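Local structure of uncharacterized protein (Plasmodium falciparum, 1ZSO) at residues 29-38 with 48-56; 16-27 with 89-97. The protein is of unknown function but belongs to the UPF0587 family, to which zinc binding is generally assigned. All coordinates share one frame; numbering follows the deposited sequence.

Contact 1. Residues 29-38 with 48-56; sequences DDEYLWIFNI and DNIQFRKTD
One face of the Phe52 ring carries CB of Trp34, a CH-pi contact with CB 3.9 Å from the ring centroid. The two residues pair across an antiparallel beta hairpin, strands 34-40 and 46-52. Beyond CB, the five-membered ring of Trp34 lies nearly parallel to Phe52, but the two are slid apart and barely overlap. On one face of the indole sits CD2 of Tyr32, over its centre. The edge of the indole runs past the backbone at Phe52 O and Lys54 N. Phe36 also reaches Phe52, its ring edge turned to CE2. The CG of Phe52 stands between its own backbone N and carbonyl carbon (chi1 70°), which brings one face of the ring to Trp34 CB and its CE2 to the edge of Phe36.

Trp34, Phe36, Ile50 and Phe52 lie on one face of the hairpin. Trp34 pairs with Phe52 and Phe36 with Ile50, each through two backbone hydrogen bonds. Ile50 adds CD1 against CG2 of Ile38 at 3.8 Å. Phe107 meets both Trp34 and Phe36 edge-to-face, and Phe69 and Ile82 cover Phe52 and Ile50. The other face bears Ile35 and Gln51. Gln51 NE2 bonds to Lys72 O of the second subunit, and Leu33 and Arg53 pack on Tyr79 of that subunit.

Asn49 and Ile50 both face Phe36 in a G1 beta bulge. At the loop end, Asp30 and Lys54 form a long salt bridge, and a water joins Lys54 NZ to Asp29 O. Arg53 is tied to Asp56 instead: its NE reaches the syn lone pair of OD1 at 3.1 Å. At the bulge, Asn37 lays its amide over the Asp48 carboxylate, planes 29° apart, and its OD1 takes the Asn49 N-H in the carbonyl plane, with OD1 3.0 Å from Asn49 N.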
loop_
_atom_site.group_PDB
_atom_site.type_symbol
_atom_site.label_atom_id
_atom_site.label_comp_id
_atom_site.label_asym_id
_atom_site.label_seq_id
_atom_site.Cartn_x
_atom_site.Cartn_y
_atom_site.Cartn_z
ATOM N N ASP B 29 15.431 1.358 11.204
ATOM C CA ASP B 29 15.869 2.241 10.132
ATOM C C ASP B 29 14.723 2.519 9.151
ATOM O O ASP B 29 13.567 2.282 9.462
ATOM C CB ASP B 29 17.081 1.620 9.422
ATOM C CG ASP B 29 16.709 0.413 8.539
ATOM O OD1 ASP B 29 17.380 0.215 7.494
ATOM O OD2 ASP B 29 15.746 -0.332 8.868
ATOM N N ASP B 30 15.060 3.019 7.969
ATOM C CA ASP B 30 14.076 3.355 6.936
ATOM C C ASP B 30 13.430 2.138 6.313
ATOM O O ASP B 30 12.332 2.239 5.779
ATOM C CB ASP B 30 14.726 4.172 5.833
ATOM C CG ASP B 30 14.974 5.612 6.240
ATOM O OD1 ASP B 30 14.698 5.957 7.405
ATOM O OD2 ASP B 30 15.446 6.403 5.384
ATOM N N GLU B 31 14.132 1.006 6.371
ATOM C CA GLU B 31 13.626 -0.281 5.906
ATOM C C GLU B 31 12.535 -0.839 6.844
ATOM O O GLU B 31 11.806 -1.739 6.475
ATOM C CB GLU B 31 14.777 -1.314 5.782
ATOM C CG GLU B 31 16.002 -0.873 4.945
ATOM C CD GLU B 31 17.210 -1.866 5.029
ATOM O OE1 GLU B 31 16.981 -3.106 5.099
ATOM O OE2 GLU B 31 18.394 -1.409 5.005
ATOM N N TYR B 32 12.411 -0.309 8.056
ATOM C CA TYR B 32 11.528 -0.909 9.008
ATOM C C TYR B 32 10.116 -1.082 8.412
ATOM O O TYR B 32 9.522 -0.163 7.790
ATOM C CB TYR B 32 11.483 -0.122 10.342
ATOM C CG TYR B 32 10.635 -0.833 11.362
ATOM C CD1 TYR B 32 11.128 -1.901 12.066
ATOM C CD2 TYR B 32 9.292 -0.509 11.522
ATOM C CE1 TYR B 32 10.317 -2.598 12.964
ATOM C CE2 TYR B 32 8.491 -1.191 12.387
ATOM C CZ TYR B 32 9.014 -2.236 13.131
ATOM O OH TYR B 32 8.194 -2.940 13.993
ATOM N N LEU B 33 9.583 -2.284 8.618
ATOM C CA LEU B 33 8.252 -2.626 8.120
ATOM C C LEU B 33 7.172 -2.358 9.145
ATOM O O LEU B 33 7.018 -3.152 10.090
ATOM C CB LEU B 33 8.179 -4.089 7.699
ATOM C CG LEU B 33 6.904 -4.317 6.912
ATOM C CD1 LEU B 33 6.952 -3.430 5.686
ATOM C CD2 LEU B 33 6.739 -5.767 6.507
ATOM N N TRP B 34 6.415 -1.265 8.973
ATOM C CA TRP B 34 5.277 -0.987 9.898
ATOM C C TRP B 34 4.088 -1.853 9.516
ATOM O O TRP B 34 3.768 -2.002 8.309
ATOM C CB TRP B 34 4.874 0.489 9.887
ATOM C CG TRP B 34 5.951 1.343 10.328
ATOM C CD1 TRP B 34 6.827 2.009 9.556
ATOM C CD2 TRP B 34 6.338 1.588 11.682
ATOM N NE1 TRP B 34 7.716 2.703 10.330
ATOM C CE2 TRP B 34 7.440 2.452 11.647
ATOM C CE3 TRP B 34 5.826 1.203 12.918
ATOM C CZ2 TRP B 34 8.072 2.893 12.800
ATOM C CZ3 TRP B 34 6.462 1.623 14.054
ATOM C CH2 TRP B 34 7.558 2.477 13.990
ATOM N N ILE B 35 3.484 -2.456 10.544
ATOM C CA ILE B 35 2.386 -3.434 10.416
ATOM C C ILE B 35 1.285 -3.066 11.420
ATOM O O ILE B 35 1.519 -2.802 12.617
ATOM C CB ILE B 35 2.896 -4.854 10.616
ATOM C CG1 ILE B 35 4.081 -5.105 9.674
ATOM C CG2 ILE B 35 1.797 -5.891 10.334
ATOM C CD1 ILE B 35 4.861 -6.316 9.987
ATOM N N PHE B 36 0.074 -2.967 10.933
ATOM C CA PHE B 36 -1.028 -2.545 11.801
ATOM C C PHE B 36 -2.261 -3.271 11.391
ATOM O O PHE B 36 -2.411 -3.663 10.220
ATOM C CB PHE B 36 -1.293 -1.046 11.656
ATOM C CG PHE B 36 -0.232 -0.175 12.280
ATOM C CD1 PHE B 36 -0.213 0.024 13.635
ATOM C CD2 PHE B 36 0.725 0.443 11.500
ATOM C CE1 PHE B 36 0.782 0.821 14.231
ATOM C CE2 PHE B 36 1.708 1.229 12.068
ATOM C CZ PHE B 36 1.730 1.425 13.441
ATOM N N ASN B 37 -3.141 -3.450 12.367
ATOM C CA ASN B 37 -4.528 -3.568 12.065
ATOM C C ASN B 37 -5.187 -2.191 12.191
ATOM O O ASN B 37 -5.019 -1.476 13.185
ATOM C CB ASN B 37 -5.237 -4.515 13.005
ATOM C CG ASN B 37 -4.765 -5.946 12.917
ATOM O OD1 ASN B 37 -4.201 -6.416 11.929
ATOM N ND2 ASN B 37 -5.061 -6.678 13.980
ATOM N N ILE B 38 -5.958 -1.840 11.169
ATOM C CA ILE B 38 -6.666 -0.565 11.121
ATOM C C ILE B 38 -8.183 -0.689 10.989
ATOM O O ILE B 38 -8.735 -1.761 10.698
ATOM C CB ILE B 38 -6.146 0.284 9.967
ATOM C CG1 ILE B 38 -6.496 -0.397 8.640
ATOM C CG2 ILE B 38 -4.602 0.504 10.163
ATOM C CD1 ILE B 38 -6.437 0.518 7.403
ATOM N N ASP B 48 -6.755 -5.846 8.263
ATOM C CA ASP B 48 -5.678 -6.426 9.068
ATOM C C ASP B 48 -4.361 -6.433 8.326
ATOM O O ASP B 48 -4.329 -6.621 7.112
ATOM C CB ASP B 48 -5.956 -7.885 9.429
ATOM C CG ASP B 48 -7.092 -8.042 10.423
ATOM O OD1 ASP B 48 -7.608 -7.002 10.895
ATOM O OD2 ASP B 48 -7.477 -9.218 10.695
ATOM N N ASN B 49 -3.281 -6.253 9.073
ATOM C CA ASN B 49 -1.940 -6.519 8.553
ATOM C C ASN B 49 -1.627 -5.659 7.347
ATOM O O ASN B 49 -1.227 -6.173 6.292
ATOM C CB ASN B 49 -1.836 -7.994 8.158
ATOM C CG ASN B 49 -0.382 -8.423 7.807
ATOM O OD1 ASN B 49 0.575 -8.129 8.539
ATOM N ND2 ASN B 49 -0.231 -9.133 6.686
ATOM N N ILE B 50 -1.862 -4.354 7.463
ATOM C CA ILE B 50 -1.400 -3.486 6.437
ATOM C C ILE B 50 0.060 -3.348 6.709
ATOM O O ILE B 50 0.510 -3.470 7.878
ATOM C CB ILE B 50 -2.060 -2.103 6.427
ATOM C CG1 ILE B 50 -1.741 -1.323 7.708
ATOM C CG2 ILE B 50 -3.529 -2.246 6.222
ATOM C CD1 ILE B 50 -1.867 0.103 7.539
ATOM N N GLN B 51 0.803 -3.097 5.643
ATOM C CA GLN B 51 2.255 -2.996 5.743
ATOM C C GLN B 51 2.776 -1.750 4.996
ATOM O O GLN B 51 2.378 -1.421 3.859
ATOM C CB GLN B 51 2.935 -4.263 5.191
ATOM C CG GLN B 51 2.383 -5.597 5.667
ATOM C CD GLN B 51 3.020 -6.760 4.945
ATOM O OE1 GLN B 51 3.510 -6.605 3.849
ATOM N NE2 GLN B 51 3.034 -7.927 5.567
ATOM N N PHE B 52 3.698 -1.063 5.603
ATOM C CA PHE B 52 4.289 0.080 4.883
ATOM C C PHE B 52 5.587 0.480 5.507
ATOM O O PHE B 52 5.843 0.126 6.640
ATOM C CB PHE B 52 3.317 1.286 4.812
ATOM C CG PHE B 52 3.091 1.972 6.130
ATOM C CD1 PHE B 52 3.917 3.004 6.536
ATOM C CD2 PHE B 52 2.040 1.601 6.936
ATOM C CE1 PHE B 52 3.736 3.609 7.724
ATOM C CE2 PHE B 52 1.848 2.184 8.143
ATOM C CZ PHE B 52 2.673 3.201 8.540
ATOM N N ARG B 53 6.390 1.231 4.755
ATOM C CA ARG B 53 7.633 1.878 5.241
ATOM C C ARG B 53 7.538 3.394 5.198
ATOM O O ARG B 53 6.857 3.942 4.342
ATOM C CB ARG B 53 8.819 1.476 4.378
ATOM C CG ARG B 53 9.235 0.019 4.556
ATOM C CD ARG B 53 9.506 -0.618 3.214
ATOM N NE ARG B 53 8.327 -0.454 2.340
ATOM C CZ ARG B 53 7.297 -1.303 2.290
ATOM N NH1 ARG B 53 7.315 -2.412 3.030
ATOM N NH2 ARG B 53 6.256 -1.047 1.490
ATOM N N LYS B 54 8.294 4.069 6.068
ATOM C CA LYS B 54 8.238 5.537 6.175
ATOM C C LYS B 54 8.770 6.224 4.894
ATOM O O LYS B 54 8.674 7.425 4.744
ATOM C CB LYS B 54 9.041 6.011 7.416
ATOM C CG LYS B 54 10.540 6.189 7.126
ATOM C CD LYS B 54 11.396 5.921 8.323
ATOM C CE LYS B 54 11.738 7.158 9.086
ATOM N NZ LYS B 54 12.371 6.781 10.424
ATOM N N THR B 55 9.369 5.450 3.989
ATOM C CA THR B 55 9.963 5.989 2.775
ATOM C C THR B 55 9.008 5.856 1.609
ATOM O O THR B 55 9.279 6.419 0.544
ATOM C CB THR B 55 11.257 5.221 2.385
ATOM O OG1 THR B 55 10.956 3.848 2.344
ATOM C CG2 THR B 55 12.402 5.439 3.417
ATOM N N ASP B 56 7.913 5.112 1.801
ATOM C CA ASP B 56 6.934 4.886 0.720
ATOM C C ASP B 56 6.298 6.213 0.319
ATOM O O ASP B 56 5.975 7.039 1.174
ATOM C CB ASP B 56 5.854 3.872 1.129
ATOM C CG ASP B 56 6.409 2.477 1.375
ATOM O OD1 ASP B 56 7.591 2.266 1.065
ATOM O OD2 ASP B 56 5.655 1.586 1.861
HETATM O O HOH W 1 11.822 4.148 10.836
HETATM O O HOH W 2 -8.348 -4.185 12.162
#

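Contact 2. Residues 16-27 with 89-97; sequences IKAELENVKRLF and NSCSYEEVN
Tyr93 reaches from the edge strand 92-94 across to strand 16-21, and it gives the largest share of the buried surface of any residue here. CG of Tyr93 is anti to the backbone N (chi1 -169°), and the ring extends toward Ile16, Lys17 and Ala18. Ile16 crosses the near part of the ring at a slant, with CG1 3.9 Å from CD1 of Tyr93. Ala18 O lies at the ring edge, close to its plane. Leu20 approaches obliquely from further along the same strand; its CD1 also rests on Glu94 O and the CA of Glu95. One ring face is met by CB of Asn97, offset toward the rim.

Tyr93 OH is held by two backbone groups. It is hydrogen-bonded to the O of Glu100, which lies just before strand 102-110. Tyr93 OH also accepts from Ala18 N at 3.2 Å, in a nearly straight bond (164°). The buried hydroxyl is thus satisfied by backbone groups.

In the backbone, Leu26 and Tyr93 form an antiparallel hydrogen-bonded pair. Leu26 N to Tyr93 O and Tyr93 N to Leu26 O are both 2.9 Å. Glu95 N adds a third bond to Lys24 O. The other face of this short sheet bears Arg25, Phe27, Ser92 and Glu94. Here the Arg25 guanidinium lies against the Phe27 ring, NH1 3.1 Å above the ring plane and toward its rim. Its NE forms a salt bridge with Glu126.

Lys24 and Arg25 both face Glu126 in a classic beta bulge. Strand 92-94 is the outermost strand of a four-stranded antiparallel sheet, with 23-27 next to it and 123-127 beyond. Strand 9-21 belongs to the six-stranded sheet, between 102-110 and 152-163, so Tyr93 bridges the two sheets.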
loop_
_atom_site.group_PDB
_atom_site.type_symbol
_atom_site.label_atom_id
_atom_site.label_comp_id
_atom_site.label_asym_id
_atom_site.label_seq_id
_atom_site.Cartn_x
_atom_site.Cartn_y
_atom_site.Cartn_z
ATOM N N ILE B 16 6.368 2.129 23.410
ATOM C CA ILE B 16 6.890 0.857 23.822
ATOM C C ILE B 16 7.580 0.894 25.191
ATOM O O ILE B 16 7.987 1.950 25.702
ATOM C CB ILE B 16 7.857 0.251 22.772
ATOM C CG1 ILE B 16 9.241 0.886 22.853
ATOM C CG2 ILE B 16 7.306 0.397 21.363
ATOM C CD1 ILE B 16 10.222 0.201 21.908
ATOM N N LYS B 17 7.734 -0.313 25.730
ATOM C CA LYS B 17 8.367 -0.586 27.022
ATOM C C LYS B 17 9.015 -1.981 26.912
ATOM O O LYS B 17 8.425 -2.907 26.394
ATOM C CB LYS B 17 7.295 -0.573 28.109
ATOM C CG LYS B 17 7.762 -0.886 29.506
ATOM C CD LYS B 17 6.575 -0.735 30.440
ATOM C CE LYS B 17 6.748 -1.485 31.729
ATOM N NZ LYS B 17 5.591 -1.130 32.679
ATOM N N ALA B 18 10.233 -2.127 27.386
ATOM C CA ALA B 18 10.873 -3.434 27.375
ATOM C C ALA B 18 11.964 -3.397 28.410
ATOM O O ALA B 18 12.479 -2.321 28.755
ATOM C CB ALA B 18 11.459 -3.774 25.995
ATOM N N GLU B 19 12.248 -4.585 28.926
ATOM C CA GLU B 19 13.275 -4.805 29.929
ATOM C C GLU B 19 14.597 -5.174 29.210
ATOM O O GLU B 19 14.636 -6.071 28.343
ATOM C CB GLU B 19 12.756 -5.889 30.904
ATOM C CG GLU B 19 13.794 -6.648 31.704
ATOM C CD GLU B 19 13.146 -7.561 32.763
ATOM O OE1 GLU B 19 11.913 -7.792 32.686
ATOM O OE2 GLU B 19 13.865 -8.039 33.674
ATOM N N LEU B 20 15.654 -4.445 29.561
ATOM C CA LEU B 20 16.896 -4.451 28.806
ATOM C C LEU B 20 18.026 -5.089 29.572
ATOM O O LEU B 20 18.246 -4.806 30.745
ATOM C CB LEU B 20 17.324 -3.040 28.434
ATOM C CG LEU B 20 16.337 -2.211 27.630
ATOM C CD1 LEU B 20 16.914 -0.843 27.329
ATOM C CD2 LEU B 20 15.898 -2.949 26.359
ATOM N N GLU B 21 18.723 -5.970 28.869
ATOM C CA GLU B 21 19.913 -6.610 29.382
ATOM C C GLU B 21 21.069 -6.297 28.419
ATOM O O GLU B 21 21.102 -6.774 27.278
ATOM C CB GLU B 21 19.673 -8.117 29.548
ATOM C CG GLU B 21 20.933 -8.952 29.777
ATOM C CD GLU B 21 21.430 -8.988 31.227
ATOM O OE1 GLU B 21 20.913 -8.220 32.090
ATOM O OE2 GLU B 21 22.357 -9.813 31.486
ATOM N N ASN B 22 21.985 -5.459 28.868
ATOM C CA ASN B 22 23.234 -5.257 28.152
ATOM C C ASN B 22 23.001 -4.661 26.748
ATOM O O ASN B 22 23.792 -4.841 25.817
ATOM C CB ASN B 22 24.032 -6.565 28.150
ATOM C CG ASN B 22 24.726 -6.811 29.480
ATOM O OD1 ASN B 22 24.838 -5.916 30.284
ATOM N ND2 ASN B 22 25.203 -7.998 29.701
ATOM N N VAL B 23 21.917 -3.905 26.650
ATOM C CA VAL B 23 21.526 -3.180 25.431
ATOM C C VAL B 23 21.724 -1.678 25.585
ATOM O O VAL B 23 21.351 -1.098 26.578
ATOM C CB VAL B 23 20.026 -3.423 25.113
ATOM C CG1 VAL B 23 19.556 -2.518 23.992
ATOM C CG2 VAL B 23 19.779 -4.880 24.761
ATOM N N LYS B 24 22.300 -1.035 24.590
ATOM C CA LYS B 24 22.504 0.401 24.681
ATOM C C LYS B 24 21.317 1.105 24.011
ATOM O O LYS B 24 20.784 2.096 24.513
ATOM C CB LYS B 24 23.868 0.803 24.099
ATOM C CG LYS B 24 24.053 2.295 23.935
ATOM C CD LYS B 24 25.471 2.741 24.258
ATOM C CE LYS B 24 25.474 4.236 24.621
ATOM N NZ LYS B 24 26.620 4.682 25.499
ATOM N N ARG B 25 20.859 0.538 22.904
ATOM C CA ARG B 25 19.671 1.048 22.242
ATOM C C ARG B 25 19.090 -0.009 21.334
ATOM O O ARG B 25 19.804 -0.850 20.775
ATOM C CB ARG B 25 19.962 2.332 21.437
ATOM C CG ARG B 25 21.126 2.185 20.465
ATOM C CD ARG B 25 21.110 3.201 19.319
ATOM N NE ARG B 25 22.375 3.143 18.578
ATOM C CZ ARG B 25 22.566 3.498 17.301
ATOM N NH1 ARG B 25 21.577 3.959 16.533
ATOM N NH2 ARG B 25 23.789 3.384 16.791
ATOM N N LEU B 26 17.767 0.048 21.249
ATOM C CA LEU B 26 16.971 -0.685 20.302
ATOM C C LEU B 26 16.458 0.385 19.365
ATOM O O LEU B 26 16.116 1.487 19.816
ATOM C CB LEU B 26 15.819 -1.362 21.047
ATOM C CG LEU B 26 14.645 -1.968 20.298
ATOM C CD1 LEU B 26 14.950 -3.243 19.441
ATOM C CD2 LEU B 26 13.595 -2.244 21.331
ATOM N N PHE B 27 16.456 0.109 18.064
ATOM C CA PHE B 27 15.993 1.099 17.107
ATOM C C PHE B 27 15.699 0.445 15.799
ATOM O O PHE B 27 15.969 -0.743 15.627
ATOM C CB PHE B 27 17.001 2.250 16.925
ATOM C CG PHE B 27 18.348 1.844 16.344
ATOM C CD1 PHE B 27 19.236 1.068 17.075
ATOM C CD2 PHE B 27 18.747 2.313 15.094
ATOM C CE1 PHE B 27 20.461 0.717 16.557
ATOM C CE2 PHE B 27 19.963 1.964 14.555
ATOM C CZ PHE B 27 20.830 1.170 15.286
ATOM N N ASN B 89 15.183 11.793 17.367
ATOM C CA ASN B 89 15.266 10.524 18.107
ATOM C C ASN B 89 13.932 9.760 18.170
ATOM O O ASN B 89 13.599 9.143 19.183
ATOM C CB ASN B 89 15.797 10.741 19.508
ATOM C CG ASN B 89 16.895 11.778 19.559
ATOM O OD1 ASN B 89 18.033 11.547 19.127
ATOM N ND2 ASN B 89 16.569 12.927 20.122
ATOM N N SER B 90 13.182 9.793 17.078
ATOM C CA SER B 90 12.098 8.873 16.886
ATOM C C SER B 90 12.726 7.476 16.787
ATOM O O SER B 90 13.906 7.327 16.473
ATOM C CB SER B 90 11.348 9.250 15.592
ATOM O OG SER B 90 10.123 8.519 15.401
ATOM N N CYS B 91 11.942 6.460 17.088
ATOM C CA CYS B 91 12.291 5.090 16.808
ATOM C C CYS B 91 13.547 4.621 17.501
ATOM O O CYS B 91 14.278 3.833 16.920
ATOM C CB CYS B 91 12.467 4.882 15.304
ATOM S SG CYS B 91 10.957 5.064 14.380
ATOM N N SER B 92 13.778 5.084 18.727
ATOM C CA SER B 92 14.912 4.672 19.534
ATOM C C SER B 92 14.444 4.453 20.989
ATOM O O SER B 92 13.633 5.204 21.494
ATOM C CB SER B 92 16.020 5.752 19.478
ATOM O OG SER B 92 17.277 5.237 19.903
ATOM N N TYR B 93 14.947 3.402 21.637
ATOM C CA TYR B 93 14.707 3.126 23.045
ATOM C C TYR B 93 16.048 2.761 23.655
ATOM O O TYR B 93 16.781 1.915 23.164
ATOM C CB TYR B 93 13.704 1.982 23.148
ATOM C CG TYR B 93 13.099 1.678 24.519
ATOM C CD1 TYR B 93 12.053 2.419 25.016
ATOM C CD2 TYR B 93 13.540 0.578 25.270
ATOM C CE1 TYR B 93 11.479 2.104 26.222
ATOM C CE2 TYR B 93 12.982 0.258 26.506
ATOM C CZ TYR B 93 11.960 1.020 26.982
ATOM O OH TYR B 93 11.389 0.706 28.211
ATOM N N GLU B 94 16.400 3.432 24.726
ATOM C CA GLU B 94 17.783 3.431 25.152
ATOM C C GLU B 94 17.891 2.879 26.564
ATOM O O GLU B 94 16.895 2.725 27.250
ATOM C CB GLU B 94 18.339 4.857 25.014
ATOM C CG GLU B 94 18.316 5.354 23.547
ATOM C CD GLU B 94 18.158 6.864 23.399
ATOM O OE1 GLU B 94 18.660 7.602 24.292
ATOM O OE2 GLU B 94 17.547 7.317 22.386
ATOM N N GLU B 95 19.110 2.536 26.961
ATOM C CA GLU B 95 19.372 1.963 28.280
ATOM C C GLU B 95 18.630 2.725 29.383
ATOM O O GLU B 95 17.974 2.133 30.261
ATOM C CB GLU B 95 20.877 1.993 28.537
ATOM C CG GLU B 95 21.369 1.300 29.789
ATOM C CD GLU B 95 22.910 1.219 29.819
ATOM O OE1 GLU B 95 23.545 1.699 28.840
ATOM O OE2 GLU B 95 23.488 0.682 30.803
ATOM N N VAL B 96 18.729 4.043 29.327
ATOM C CA VAL B 96 18.153 4.882 30.346
ATOM C C VAL B 96 16.628 4.713 30.471
ATOM O O VAL B 96 16.056 4.980 31.535
ATOM C CB VAL B 96 18.541 6.368 30.112
ATOM C CG1 VAL B 96 17.762 6.989 28.937
ATOM C CG2 VAL B 96 18.328 7.174 31.395
ATOM N N ASN B 97 15.971 4.257 29.400
ATOM C CA ASN B 97 14.519 4.060 29.417
ATOM C C ASN B 97 14.143 2.657 29.866
ATOM O O ASN B 97 12.978 2.241 29.755
ATOM C CB ASN B 97 13.901 4.284 28.013
ATOM C CG ASN B 97 14.445 5.521 27.319
ATOM O OD1 ASN B 97 14.934 5.446 26.169
ATOM N ND2 ASN B 97 14.381 6.666 28.012
#

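Contacts 1 and 2 lie about 20 Å apart, centre to centre. Contact 1 lies in the three-stranded sheet, whereas contact 2 joins the four- and six-stranded sheets. Contact 1 is the closer to the middle of the chain, about 7 Å from its centre against about 14 Å for contact 2. They still touch: Trp34 CZ2 of contact 1 packs on Cys91 SG of contact 2 at 3.9 Å. Strand 23-27 leads along the chain to strand 34-40. The hairpin of contact 1 falls between the two segments that contact 2 brings together. Contact 1 borders the second subunit, whereas no other protein chain of the assembly touches contact 2.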